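Hit-like protein involved in cell-cycle regulation (PDB 3LB5) probably binds nucleotides and may hydrolyse nucleoside phosphoramidates, as histidine triad (HINT) proteins do. Local coordinates at residues F54-P59 against H64-P69. Residues are numbered along the deposited sequence; the frame is centred on the assembly and turned at random.
Sequences FMDIMP and HTLVIP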
loop_
_atom_site.group_PDB
_atom_site.type_symbol
_atom_site.label_atom_id
_atom_site.label_comp_id
_atom_site.label_asym_id
_atom_site.label_seq_id
_atom_site.Cartn_x
_atom_site.Cartn_y
_atom_site.Cartn_z
ATOM N N PHE B 54 -14.826 0.322 4.024
ATOM C CA PHE B 54 -15.983 -0.525 3.827
ATOM C C PHE B 54 -15.522 -1.951 3.498
ATOM O O PHE B 54 -14.383 -2.172 3.100
ATOM C CB PHE B 54 -16.913 0.054 2.732
ATOM C CG PHE B 54 -16.259 0.169 1.369
ATOM C CD1 PHE B 54 -16.427 -0.844 0.412
ATOM C CD2 PHE B 54 -15.493 1.293 1.034
ATOM C CE1 PHE B 54 -15.832 -0.749 -0.871
ATOM C CE2 PHE B 54 -14.883 1.397 -0.252
ATOM C CZ PHE B 54 -15.058 0.364 -1.206
ATOM N N MET B 55 -16.404 -2.902 3.739
ATOM C CA MET B 55 -16.082 -4.305 3.566
ATOM C C MET B 55 -15.964 -4.663 2.093
ATOM O O MET B 55 -16.818 -4.280 1.278
ATOM C CB MET B 55 -17.149 -5.176 4.246
ATOM C CG MET B 55 -17.386 -4.854 5.738
ATOM S SD MET B 55 -15.861 -4.708 6.689
ATOM C CE MET B 55 -15.302 -6.419 6.573
ATOM N N ASP B 56 -14.900 -5.392 1.753
ATOM C CA ASP B 56 -14.795 -6.003 0.434
ATOM C C ASP B 56 -15.829 -7.134 0.339
ATOM O O ASP B 56 -15.883 -7.992 1.225
ATOM C CB ASP B 56 -13.372 -6.563 0.235
ATOM C CG ASP B 56 -13.071 -6.930 -1.220
ATOM O OD1 ASP B 56 -13.951 -7.474 -1.919
ATOM O OD2 ASP B 56 -11.936 -6.684 -1.677
ATOM N N ILE B 57 -16.651 -7.141 -0.716
ATOM C CA ILE B 57 -17.696 -8.168 -0.879
ATOM C C ILE B 57 -17.196 -9.512 -1.430
ATOM O O ILE B 57 -17.938 -10.498 -1.430
ATOM C CB ILE B 57 -18.933 -7.682 -1.710
ATOM C CG1 ILE B 57 -18.565 -7.421 -3.180
ATOM C CG2 ILE B 57 -19.619 -6.466 -1.013
ATOM C CD1 ILE B 57 -19.759 -7.086 -4.055
ATOM N N MET B 58 -15.952 -9.554 -1.894
ATOM C CA MET B 58 -15.332 -10.834 -2.250
ATOM C C MET B 58 -14.013 -10.945 -1.494
ATOM O O MET B 58 -12.939 -10.852 -2.095
ATOM C CB MET B 58 -15.119 -10.944 -3.759
ATOM C CG MET B 58 -16.405 -11.111 -4.567
ATOM S SD MET B 58 -16.089 -10.817 -6.325
ATOM C CE MET B 58 -16.134 -9.035 -6.365
ATOM N N PRO B 59 -14.086 -11.106 -0.162
ATOM C CA PRO B 59 -12.860 -10.907 0.623
ATOM C C PRO B 59 -11.851 -12.032 0.422
ATOM O O PRO B 59 -12.238 -13.187 0.203
ATOM C CB PRO B 59 -13.368 -10.909 2.069
ATOM C CG PRO B 59 -14.594 -11.746 2.030
ATOM C CD PRO B 59 -15.238 -11.430 0.699
ATOM N N HIS B 64 -11.481 -8.462 5.526
ATOM C CA HIS B 64 -10.820 -7.727 4.417
ATOM C C HIS B 64 -11.613 -6.440 4.137
ATOM O O HIS B 64 -12.808 -6.490 3.792
ATOM C CB HIS B 64 -10.799 -8.656 3.192
ATOM C CG HIS B 64 -10.172 -8.087 1.945
ATOM N ND1 HIS B 64 -9.867 -8.890 0.870
ATOM C CD2 HIS B 64 -9.808 -6.830 1.587
ATOM C CE1 HIS B 64 -9.354 -8.156 -0.105
ATOM N NE2 HIS B 64 -9.312 -6.900 0.302
ATOM N N THR B 65 -10.939 -5.313 4.325
ATOM C CA THR B 65 -11.535 -3.985 4.249
ATOM C C THR B 65 -10.854 -3.165 3.154
ATOM O O THR B 65 -9.636 -3.317 2.899
ATOM C CB THR B 65 -11.397 -3.265 5.606
ATOM O OG1 THR B 65 -11.900 -4.107 6.651
ATOM C CG2 THR B 65 -12.164 -1.905 5.626
ATOM N N LEU B 66 -11.648 -2.295 2.516
ATOM C CA LEU B 66 -11.135 -1.373 1.518
ATOM C C LEU B 66 -11.195 0.052 2.058
ATOM O O LEU B 66 -12.156 0.425 2.742
ATOM C CB LEU B 66 -11.959 -1.471 0.230
ATOM C CG LEU B 66 -12.051 -2.858 -0.393
ATOM C CD1 LEU B 66 -12.859 -2.816 -1.688
ATOM C CD2 LEU B 66 -10.663 -3.383 -0.649
ATOM N N VAL B 67 -10.184 0.852 1.740
ATOM C CA VAL B 67 -10.220 2.284 2.123
ATOM C C VAL B 67 -10.124 3.111 0.841
ATOM O O VAL B 67 -9.216 2.883 0.023
ATOM C CB VAL B 67 -9.048 2.653 3.037
ATOM C CG1 VAL B 67 -8.924 4.192 3.203
ATOM C CG2 VAL B 67 -9.223 2.000 4.424
ATOM N N ILE B 68 -11.084 4.028 0.652
ATOM C CA ILE B 68 -11.079 4.902 -0.543
ATOM C C ILE B 68 -11.146 6.377 -0.166
ATOM O O ILE B 68 -11.801 6.733 0.825
ATOM C CB ILE B 68 -12.266 4.603 -1.548
ATOM C CG1 ILE B 68 -13.642 4.870 -0.914
ATOM C CG2 ILE B 68 -12.174 3.198 -2.167
ATOM C CD1 ILE B 68 -14.820 4.680 -1.953
ATOM N N PRO B 69 -10.530 7.252 -0.996
ATOM C CA PRO B 69 -10.836 8.673 -0.876
ATOM C C PRO B 69 -12.264 8.963 -1.400
ATOM O O PRO B 69 -12.770 8.272 -2.279
ATOM C CB PRO B 69 -9.789 9.320 -1.782
ATOM C CG PRO B 69 -9.577 8.265 -2.874
ATOM C CD PRO B 69 -9.686 6.958 -2.177
HETATM O O HOH W 1 -14.863 -8.348 3.485
#
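F54 packs against L66 and I68 where two antiparallel strands of a beta hairpin pair. L66 CB sits over one face of the F54 ring, 4.1 Å from its centroid, a CH-pi contact. The I68 side chain crosses F54 at about a right angle, with I68 CD1 3.7 Å from F54 CE2. F54 CG stands between its own N and carbonyl carbon (chi1 61°), which lays the ring alongside L66 and I68. Two backbone bonds lock this end: L66 N to F54 O at 2.8 Å, and F54 N to L66 O at 3.0 Å.

The turn end is more polar and more open to solvent: D56 and P59 are partly exposed. D56 N still bonds H64 O at 3.1 Å. D56 CB lies over the face of the H64 imidazole, and P59 CB packs on H64 CB at 3.6 Å. D56 OD2 stands above the same face, 3.3 Å from H64 NE2, at a poor angle for a bond. H64 NE2 instead bonds H127 ND1, of the family's H-x-H-x-H motif, and H64 ND1 bonds Q60 N. This end lies beside the probable nucleotide site, with an unidentified ligand next to D56. D56 OD1 accepts from M58 N, an Asx turn.

The hairpin belongs to the central antiparallel sheet of the HIT fold. Strand 126-131 flanks 65-69, T65 meets helices 81-101 and 147-160, and M55 packs on 147-160.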